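Local coordinates for protein 2-Keto-3-deoxy-(6-phospho-)gluconate aldolase (Thermoproteus tenax, PDB 2R91) that is an aldolase of the dihydrodipicolinate synthetase family, built as a closed barrel of eight parallel strands surrounded by helices, at residues V25-I28 against T29-V33; S180-F183 against A184-V188; I217-A220 against R221-F225; Q224-L227 against D228-V231. All coordinates share one frame; numbering follows the deposited sequence.

Interaction 1 of 4, residues V25-I28 against T29-V33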
loop_
_atom_site.group_PDB
_atom_site.type_symbol
_atom_site.label_atom_id
_atom_site.label_comp_id
_atom_site.label_asym_id
_atom_site.label_seq_id
_atom_site.Cartn_x
_atom_site.Cartn_y
_atom_site.Cartn_z
ATOM N N VAL A 25 3.643 22.334 29.616
ATOM C CA VAL A 25 2.928 21.260 30.301
ATOM C C VAL A 25 1.920 21.771 31.349
ATOM O O VAL A 25 0.789 21.278 31.456
ATOM C CB VAL A 25 3.894 20.262 30.943
ATOM C CG1 VAL A 25 3.146 19.385 31.943
ATOM C CG2 VAL A 25 4.597 19.396 29.860
ATOM N N LYS A 26 2.329 22.766 32.126
ATOM C CA LYS A 26 1.461 23.278 33.172
ATOM C C LYS A 26 0.246 24.005 32.575
ATOM O O LYS A 26 -0.859 23.915 33.109
ATOM C CB LYS A 26 2.261 24.182 34.115
ATOM C CG LYS A 26 3.279 23.369 34.967
ATOM C CD LYS A 26 4.350 24.299 35.598
ATOM C CE LYS A 26 5.543 23.506 36.159
ATOM N NZ LYS A 26 6.685 24.435 36.487
ATOM N N ASN A 27 0.453 24.717 31.471
ATOM C CA ASN A 27 -0.686 25.308 30.755
ATOM C C ASN A 27 -1.679 24.252 30.259
ATOM O O ASN A 27 -2.880 24.288 30.567
ATOM C CB ASN A 27 -0.220 26.158 29.571
ATOM C CG ASN A 27 -1.393 26.727 28.776
ATOM O OD1 ASN A 27 -2.198 27.477 29.322
ATOM N ND2 ASN A 27 -1.518 26.340 27.501
ATOM N N ILE A 28 -1.198 23.275 29.501
ATOM C CA ILE A 28 -2.173 22.357 28.901
ATOM C C ILE A 28 -2.860 21.476 29.943
ATOM O O ILE A 28 -4.022 21.120 29.798
ATOM C CB ILE A 28 -1.565 21.556 27.708
ATOM C CG1 ILE A 28 -0.588 20.468 28.205
ATOM C CG2 ILE A 28 -0.890 22.533 26.725
ATOM C CD1 ILE A 28 0.206 19.747 27.047
ATOM N N THR A 29 -2.170 21.114 31.019
ATOM C CA THR A 29 -2.850 20.322 32.049
ATOM C C THR A 29 -3.884 21.198 32.798
ATOM O O THR A 29 -4.869 20.686 33.312
ATOM C CB THR A 29 -1.864 19.651 33.058
ATOM O OG1 THR A 29 -1.032 20.657 33.616
ATOM C CG2 THR A 29 -0.961 18.616 32.352
ATOM N N SER A 30 -3.678 22.510 32.839
ATOM C CA SER A 30 -4.701 23.388 33.403
ATOM C C SER A 30 -5.970 23.481 32.529
ATOM O O SER A 30 -7.047 23.868 33.005
ATOM C CB SER A 30 -4.156 24.786 33.663
ATOM O OG SER A 30 -4.163 25.571 32.477
ATOM N N LYS A 31 -5.827 23.132 31.251
ATOM C CA LYS A 31 -6.894 23.283 30.277
ATOM C C LYS A 31 -7.535 21.968 29.889
ATOM O O LYS A 31 -8.250 21.907 28.890
ATOM C CB LYS A 31 -6.381 24.019 29.041
ATOM C CG LYS A 31 -6.082 25.479 29.331
ATOM C CD LYS A 31 -5.820 26.286 28.092
ATOM C CE LYS A 31 -5.441 27.693 28.453
ATOM N NZ LYS A 31 -5.317 28.545 27.250
ATOM N N GLY A 32 -7.295 20.917 30.670
ATOM C CA GLY A 32 -7.990 19.649 30.447
ATOM C C GLY A 32 -7.166 18.403 30.114
ATOM O O GLY A 32 -7.712 17.298 30.016
ATOM N N VAL A 33 -5.869 18.563 29.895
ATOM C CA VAL A 33 -5.024 17.385 29.666
ATOM C C VAL A 33 -4.882 16.631 31.000
ATOM O O VAL A 33 -4.469 17.218 32.008
ATOM C CB VAL A 33 -3.633 17.746 29.094
ATOM C CG1 VAL A 33 -2.743 16.486 28.992
ATOM C CG2 VAL A 33 -3.780 18.433 27.710
#

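Interaction 2 of 4, residues S180-F183 against A184-V188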
loop_
_atom_site.group_PDB
_atom_site.type_symbol
_atom_site.label_atom_id
_atom_site.label_comp_id
_atom_site.label_asym_id
_atom_site.label_seq_id
_atom_site.Cartn_x
_atom_site.Cartn_y
_atom_site.Cartn_z
ATOM N N SER A 180 -8.163 13.221 13.869
ATOM C CA SER A 180 -9.440 13.182 13.133
ATOM C C SER A 180 -10.471 12.290 13.819
ATOM O O SER A 180 -11.647 12.259 13.404
ATOM C CB SER A 180 -9.167 12.682 11.725
ATOM O OG SER A 180 -8.894 11.291 11.820
ATOM N N LEU A 181 -10.057 11.551 14.852
ATOM C CA LEU A 181 -10.942 10.604 15.561
ATOM C C LEU A 181 -11.219 10.925 17.046
ATOM O O LEU A 181 -11.674 10.052 17.798
ATOM C CB LEU A 181 -10.444 9.149 15.427
ATOM C CG LEU A 181 -10.467 8.529 14.024
ATOM C CD1 LEU A 181 -9.754 7.168 13.976
ATOM C CD2 LEU A 181 -11.959 8.417 13.536
ATOM N N VAL A 182 -10.954 12.153 17.480
ATOM C CA VAL A 182 -11.212 12.518 18.888
ATOM C C VAL A 182 -12.694 12.368 19.267
ATOM O O VAL A 182 -13.062 11.693 20.227
ATOM C CB VAL A 182 -10.723 13.943 19.185
ATOM C CG1 VAL A 182 -11.193 14.407 20.571
ATOM C CG2 VAL A 182 -9.141 13.993 19.105
ATOM N N PHE A 183 -13.539 13.035 18.494
ATOM C CA PHE A 183 -14.985 12.888 18.628
ATOM C C PHE A 183 -15.399 11.417 18.624
ATOM O O PHE A 183 -16.003 10.929 19.582
ATOM C CB PHE A 183 -15.653 13.728 17.517
ATOM C CG PHE A 183 -17.049 13.317 17.168
ATOM C CD1 PHE A 183 -18.000 13.087 18.157
ATOM C CD2 PHE A 183 -17.430 13.240 15.827
ATOM C CE1 PHE A 183 -19.325 12.716 17.814
ATOM C CE2 PHE A 183 -18.750 12.882 15.471
ATOM C CZ PHE A 183 -19.681 12.638 16.441
ATOM N N ALA A 184 -15.052 10.693 17.569
ATOM C CA ALA A 184 -15.425 9.298 17.440
ATOM C C ALA A 184 -14.943 8.411 18.602
ATOM O O ALA A 184 -15.683 7.545 19.088
ATOM C CB ALA A 184 -14.929 8.746 16.115
ATOM N N SER A 185 -13.703 8.622 19.044
ATOM C CA SER A 185 -13.178 7.876 20.218
ATOM C C SER A 185 -14.025 8.059 21.483
ATOM O O SER A 185 -14.299 7.108 22.191
ATOM C CB SER A 185 -11.737 8.334 20.513
ATOM O OG SER A 185 -10.906 8.056 19.411
ATOM N N PHE A 186 -14.377 9.292 21.815
ATOM C CA PHE A 186 -15.268 9.508 22.974
ATOM C C PHE A 186 -16.656 8.885 22.759
ATOM O O PHE A 186 -17.236 8.253 23.666
ATOM C CB PHE A 186 -15.364 10.987 23.285
ATOM C CG PHE A 186 -14.058 11.592 23.791
ATOM C CD1 PHE A 186 -13.309 10.953 24.786
ATOM C CD2 PHE A 186 -13.609 12.803 23.289
ATOM C CE1 PHE A 186 -12.093 11.535 25.255
ATOM C CE2 PHE A 186 -12.415 13.383 23.742
ATOM C CZ PHE A 186 -11.671 12.742 24.733
ATOM N N ALA A 187 -17.173 9.049 21.545
ATOM C CA ALA A 187 -18.488 8.471 21.176
ATOM C C ALA A 187 -18.559 6.955 21.353
ATOM O O ALA A 187 -19.597 6.391 21.775
ATOM C CB ALA A 187 -18.812 8.853 19.748
ATOM N N VAL A 188 -17.469 6.262 21.043
ATOM C CA VAL A 188 -17.488 4.813 21.186
ATOM C C VAL A 188 -16.945 4.382 22.547
ATOM O O VAL A 188 -16.834 3.184 22.825
ATOM C CB VAL A 188 -16.760 4.046 20.032
ATOM C CG1 VAL A 188 -17.399 4.346 18.664
ATOM C CG2 VAL A 188 -15.222 4.328 20.030
HETATM O O HOH W 1 -14.057 12.006 14.978
#

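Interaction 3 of 4, residues I217-A220 against R221-F225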
loop_
_atom_site.group_PDB
_atom_site.type_symbol
_atom_site.label_atom_id
_atom_site.label_comp_id
_atom_site.label_asym_id
_atom_site.label_seq_id
_atom_site.Cartn_x
_atom_site.Cartn_y
_atom_site.Cartn_z
ATOM N N ILE A 217 -24.055 15.541 20.221
ATOM C CA ILE A 217 -23.223 14.982 19.160
ATOM C C ILE A 217 -22.958 15.993 18.049
ATOM O O ILE A 217 -21.860 16.043 17.490
ATOM C CB ILE A 217 -23.839 13.678 18.605
ATOM C CG1 ILE A 217 -23.939 12.632 19.726
ATOM C CG2 ILE A 217 -23.032 13.155 17.421
ATOM C CD1 ILE A 217 -22.592 12.196 20.287
ATOM N N GLU A 218 -23.948 16.830 17.760
ATOM C CA GLU A 218 -23.783 17.857 16.736
ATOM C C GLU A 218 -22.681 18.879 17.090
ATOM O O GLU A 218 -21.884 19.237 16.227
ATOM C CB GLU A 218 -25.114 18.563 16.412
ATOM C CG GLU A 218 -26.207 17.632 15.813
ATOM C CD GLU A 218 -26.779 16.644 16.840
ATOM O OE1 GLU A 218 -26.688 16.898 18.075
ATOM O OE2 GLU A 218 -27.309 15.590 16.416
ATOM N N ARG A 219 -22.661 19.368 18.328
ATOM C CA ARG A 219 -21.586 20.277 18.757
ATOM C C ARG A 219 -20.193 19.579 18.696
ATOM O O ARG A 219 -19.198 20.163 18.239
ATOM C CB ARG A 219 -21.842 20.813 20.181
ATOM C CG ARG A 219 -20.633 21.551 20.766
ATOM C CD ARG A 219 -20.972 22.338 22.042
ATOM N NE ARG A 219 -19.811 23.070 22.560
ATOM C CZ ARG A 219 -19.438 24.287 22.166
ATOM N NH1 ARG A 219 -20.121 24.946 21.234
ATOM N NH2 ARG A 219 -18.359 24.848 22.696
ATOM N N ALA A 220 -20.132 18.360 19.204
ATOM C CA ALA A 220 -18.883 17.557 19.186
ATOM C C ALA A 220 -18.365 17.407 17.762
ATOM O O ALA A 220 -17.175 17.612 17.485
ATOM C CB ALA A 220 -19.127 16.171 19.768
ATOM N N ARG A 221 -19.271 17.021 16.852
ATOM C CA ARG A 221 -18.902 16.868 15.460
ATOM C C ARG A 221 -18.462 18.185 14.826
ATOM O O ARG A 221 -17.510 18.232 14.058
ATOM C CB ARG A 221 -20.072 16.275 14.660
ATOM C CG ARG A 221 -19.694 15.897 13.236
ATOM C CD ARG A 221 -20.771 14.969 12.659
ATOM N NE ARG A 221 -22.041 15.673 12.515
ATOM C CZ ARG A 221 -23.237 15.084 12.590
ATOM N NH1 ARG A 221 -23.347 13.777 12.810
ATOM N NH2 ARG A 221 -24.328 15.804 12.417
ATOM N N SER A 222 -19.162 19.266 15.135
ATOM C CA SER A 222 -18.776 20.565 14.630
ATOM C C SER A 222 -17.379 21.014 15.107
ATOM O O SER A 222 -16.591 21.546 14.322
ATOM C CB SER A 222 -19.797 21.616 15.049
ATOM O OG SER A 222 -19.338 22.888 14.609
ATOM N N LEU A 223 -17.103 20.834 16.397
ATOM C CA LEU A 223 -15.769 21.113 16.949
ATOM C C LEU A 223 -14.711 20.246 16.251
ATOM O O LEU A 223 -13.664 20.740 15.876
ATOM C CB LEU A 223 -15.751 20.844 18.466
ATOM C CG LEU A 223 -16.589 21.826 19.302
ATOM C CD1 LEU A 223 -16.568 21.420 20.751
ATOM C CD2 LEU A 223 -16.076 23.253 19.121
ATOM N N GLN A 224 -15.001 18.960 16.094
ATOM C CA GLN A 224 -14.121 18.064 15.325
ATOM C C GLN A 224 -13.776 18.572 13.925
ATOM O O GLN A 224 -12.607 18.518 13.476
ATOM C CB GLN A 224 -14.714 16.662 15.241
ATOM C CG GLN A 224 -13.814 15.662 14.444
ATOM C CD GLN A 224 -12.521 15.352 15.193
ATOM O OE1 GLN A 224 -11.425 15.790 14.809
ATOM N NE2 GLN A 224 -12.646 14.616 16.256
ATOM N N PHE A 225 -14.779 19.064 13.208
ATOM C CA PHE A 225 -14.540 19.509 11.846
ATOM C C PHE A 225 -13.671 20.769 11.839
ATOM O O PHE A 225 -12.816 20.945 10.972
ATOM C CB PHE A 225 -15.874 19.775 11.119
ATOM C CG PHE A 225 -16.640 18.521 10.755
ATOM C CD1 PHE A 225 -15.989 17.287 10.631
ATOM C CD2 PHE A 225 -18.024 18.586 10.498
ATOM C CE1 PHE A 225 -16.718 16.109 10.285
ATOM C CE2 PHE A 225 -18.748 17.438 10.153
ATOM C CZ PHE A 225 -18.094 16.202 10.035
#

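Interaction 4 of 4, residues Q224-L227 against D228-V231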
loop_
_atom_site.group_PDB
_atom_site.type_symbol
_atom_site.label_atom_id
_atom_site.label_comp_id
_atom_site.label_asym_id
_atom_site.label_seq_id
_atom_site.Cartn_x
_atom_site.Cartn_y
_atom_site.Cartn_z
ATOM N N GLN A 224 -15.001 18.960 16.094
ATOM C CA GLN A 224 -14.121 18.064 15.325
ATOM C C GLN A 224 -13.776 18.572 13.925
ATOM O O GLN A 224 -12.607 18.518 13.476
ATOM C CB GLN A 224 -14.714 16.662 15.241
ATOM C CG GLN A 224 -13.814 15.662 14.444
ATOM C CD GLN A 224 -12.521 15.352 15.193
ATOM O OE1 GLN A 224 -11.425 15.790 14.809
ATOM N NE2 GLN A 224 -12.646 14.616 16.256
ATOM N N PHE A 225 -14.779 19.064 13.208
ATOM C CA PHE A 225 -14.540 19.509 11.846
ATOM C C PHE A 225 -13.671 20.769 11.839
ATOM O O PHE A 225 -12.816 20.945 10.972
ATOM C CB PHE A 225 -15.874 19.775 11.119
ATOM C CG PHE A 225 -16.640 18.521 10.755
ATOM C CD1 PHE A 225 -15.989 17.287 10.631
ATOM C CD2 PHE A 225 -18.024 18.586 10.498
ATOM C CE1 PHE A 225 -16.718 16.109 10.285
ATOM C CE2 PHE A 225 -18.748 17.438 10.153
ATOM C CZ PHE A 225 -18.094 16.202 10.035
ATOM N N LEU A 226 -13.891 21.644 12.811
ATOM C CA LEU A 226 -13.037 22.820 12.966
ATOM C C LEU A 226 -11.573 22.423 13.205
ATOM O O LEU A 226 -10.654 22.991 12.622
ATOM C CB LEU A 226 -13.532 23.654 14.140
ATOM C CG LEU A 226 -13.108 25.106 14.105
ATOM C CD1 LEU A 226 -13.819 25.845 12.873
ATOM C CD2 LEU A 226 -13.450 25.761 15.424
ATOM N N LEU A 227 -11.369 21.453 14.085
ATOM C CA LEU A 227 -10.026 20.887 14.321
ATOM C C LEU A 227 -9.411 20.299 13.048
ATOM O O LEU A 227 -8.230 20.549 12.743
ATOM C CB LEU A 227 -10.103 19.793 15.400
ATOM C CG LEU A 227 -8.773 19.030 15.670
ATOM C CD1 LEU A 227 -7.639 20.017 16.046
ATOM C CD2 LEU A 227 -8.953 17.950 16.744
ATOM N N ASP A 228 -10.199 19.514 12.300
ATOM C CA ASP A 228 -9.733 18.942 11.021
ATOM C C ASP A 228 -9.197 20.007 10.050
ATOM O O ASP A 228 -8.169 19.813 9.401
ATOM C CB ASP A 228 -10.859 18.125 10.354
ATOM C CG ASP A 228 -11.260 16.922 11.175
ATOM O OD1 ASP A 228 -10.428 16.461 12.002
ATOM O OD2 ASP A 228 -12.386 16.412 10.974
ATOM N N GLU A 229 -9.881 21.149 9.970
ATOM C CA GLU A 229 -9.459 22.227 9.074
ATOM C C GLU A 229 -8.108 22.768 9.497
ATOM O O GLU A 229 -7.275 23.106 8.670
ATOM C CB GLU A 229 -10.443 23.383 9.141
ATOM C CG GLU A 229 -11.825 23.059 8.579
ATOM C CD GLU A 229 -12.814 24.239 8.719
ATOM O OE1 GLU A 229 -12.366 25.419 8.943
ATOM O OE2 GLU A 229 -14.037 23.964 8.600
ATOM N N ILE A 230 -7.909 22.861 10.807
ATOM C CA ILE A 230 -6.639 23.377 11.351
ATOM C C ILE A 230 -5.521 22.381 11.077
ATOM O O ILE A 230 -4.468 22.745 10.571
ATOM C CB ILE A 230 -6.786 23.684 12.871
ATOM C CG1 ILE A 230 -7.685 24.922 13.079
ATOM C CG2 ILE A 230 -5.388 23.911 13.516
ATOM C CD1 ILE A 230 -8.258 25.063 14.519
ATOM N N VAL A 231 -5.753 21.115 11.401
ATOM C CA VAL A 231 -4.805 20.044 11.056
ATOM C C VAL A 231 -4.420 20.008 9.552
ATOM O O VAL A 231 -3.224 19.898 9.185
ATOM C CB VAL A 231 -5.377 18.678 11.483
ATOM C CG1 VAL A 231 -4.500 17.513 11.004
ATOM C CG2 VAL A 231 -5.535 18.648 13.030
#

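Interaction 1 of 4, residues V25-I28 against T29-V33
The carbonyls of V25 and I28 are each gripped on both faces, the first by T29 and the second by K31 with V33. T29 N and T29 OG1 reach V25 O from opposite sides of its plane, the hydroxyl at 2.9 Å from V25 O; OG1 gets there because chi1 of 55° sets it between the backbone N and the carbonyl carbon. K31 N and V33 N likewise come to I28 O from opposite faces, V33 N at 3.2 Å from I28 O. At N27 the approach is different: S30 OG lies 2.6 Å from N27 O, in the carbonyl plane and on a lone pair. V33 N to I28 O is a 6→1 bond, as in a Schellman motif, with G32 at a positive phi of 119°. It brings V33 CG2 to 3.8 Å from I28 CG1, a small apolar contact. Outside the turn the extended K31 chain runs past the N27 amide, K31 CE at 3.4 Å from N27 OD1. Both polar ends then converge on Q251: K31 NZ and N27 ND2 each bond to its OE1, and ND2 also reaches the Y253 hydroxyl. I28 and V33 face A5 of strand 2-6, V33 also touches P202 of helix 202-213, and V25 rests on A63 of helix 50-63.

Interaction 2 of 4, residues S180-F183 against A184-V188
This buried local contact spans the short helix 182-187 from its N-cap residue L181; L181, V182 and F183 meet residues three and four further on. The L181 carbonyl is held twice: S185 N is 2.8 Å from L181 O, and S185 OG is 2.7 Å from L181 O on the opposite face of the carbonyl plane. With chi1 at -61° the S185 hydroxyl stands beside its own backbone N, which lets one residue supply both donors. One step earlier a water bridges S180 O and A184 N, giving a hydrogen to the first and accepting one from the second, 3.1 Å from A184 N. Apolar contacts use both spacings: L181 CD2 packs on A184 CB three residues on at 3.9 Å, while V182 and F186, four apart, run alongside each other in the same direction, with V182 CG1 3.5 Å from F186 CE2. The F183 ring stays more distant from A187, CE1 to CB 4.4 Å, and packs instead among I217 and A220 of helix 217-237 and V188 of the second subunit. Strand 173-176 leads into this short helix and strand 192-193 follows it, making it the crossover of a beta-alpha-beta unit in a TIM barrel.

Interaction 3 of 4, residues I217-A220 against R221-F225
R219 and L223 make the main side-chain contact across this turn of helix 217-237: L223 CD1 lies over one face of the R219 guanidinium, 4.1 Å from R219 NE. R219 CG stands anti to the backbone N (chi1 169°) and the chain runs extended to NE, so its aliphatic part passes the leucine before the flat group begins; R219 CG is also 4.1 Å from L223 CD1. R219 and E218 both touch crystal neighbours, so their poses may partly reflect that.

The backbone bonds are regular i to i+4 links. R221 N is 2.8 Å from I217 O, and S222 N, L223 N and Q224 N bond in the same way to E218 O, R219 O and A220 O. In the next turn the F225 ring turns a face to R221 O, which sits 3.4 Å above the ring plane, nearer the ring's border than its centre.

Charged groups come near without touching: E218 OE2 is 5.0 Å from R221 NH2. R221 NH1 makes weak hydrogen bonds to the carbonyls of V188 and R189 of the second subunit. E218 forms a long, weak ion pair with R189 of that subunit.

Within the helix, then, backbone N-H...O bonds hold the turn and the L223 methyl adds van der Waals packing on R219, while the opposite charges of E218 and R221 probably attract one another only loosely and are both directed at the subunit interface.

Interaction 4 of 4, residues Q224-L227 against D228-V231
D228 meets F225 and Q224 one turn back on helix 217-237, a plain alpha-helical i to i+4 ladder on the outside of the TIM barrel. D228 N bonds to Q224 O at 2.9 Å. The carboxylate, set beside the backbone N by chi1 of -64°, swings back toward the F225 ring and puts OD2 at its edge, in the ring plane, 3.7 Å from F225 CD1. Ring and carboxylate planes are 50° apart. An oxygen there faces the C-H rim of the ring, which is probably mildly favourable. R167 of the second subunit packs against F225, D228 and E229.

E229 comes next. Its N reaches F225 O, and its CG rests 3.3 Å from the same F225 O, while the extended chain carries the carboxylate past L226, with OE1 4.2 Å from L226 CD1.

I230 has the longest backbone link of the four, I230 N to L226 O at 3.3 Å. Its CD1 also approaches L226 O. The side chain continues onto L246 and F250 of helix 239-251 and, like L226, touches A280 of helix 278-282.

V231, last in the segment, has the straightest bond of the four, N-H...O 176° from V231 N to L227 O. On the buried side L227 CD1 packs on V231 CG2 at 3.9 Å, and that same CG2 methyl sits 3.3 Å from L227 O.

How the interactions relate
The four contacts come in numerical order along one TIM-barrel chain, the last two overlapping, each within one helix or at its end. Interaction 1, on helix 18-30, stands apart: its centre is 20 to 22 Å from the others, its nearest atoms about 8 Å from interaction 2, and no other subunit touches it. Interactions 2, 3 and 4 form a cluster. Interactions 3 and 4 are successive turns of helix 217-237, share Q224 and F225, and have centres 10 Å apart. Interaction 2, on helix 182-187, has its centre 10 Å from that of interaction 3 and 13 Å from that of interaction 4. All three reach the second subunit, so these two helices together supply part of the oligomer interface.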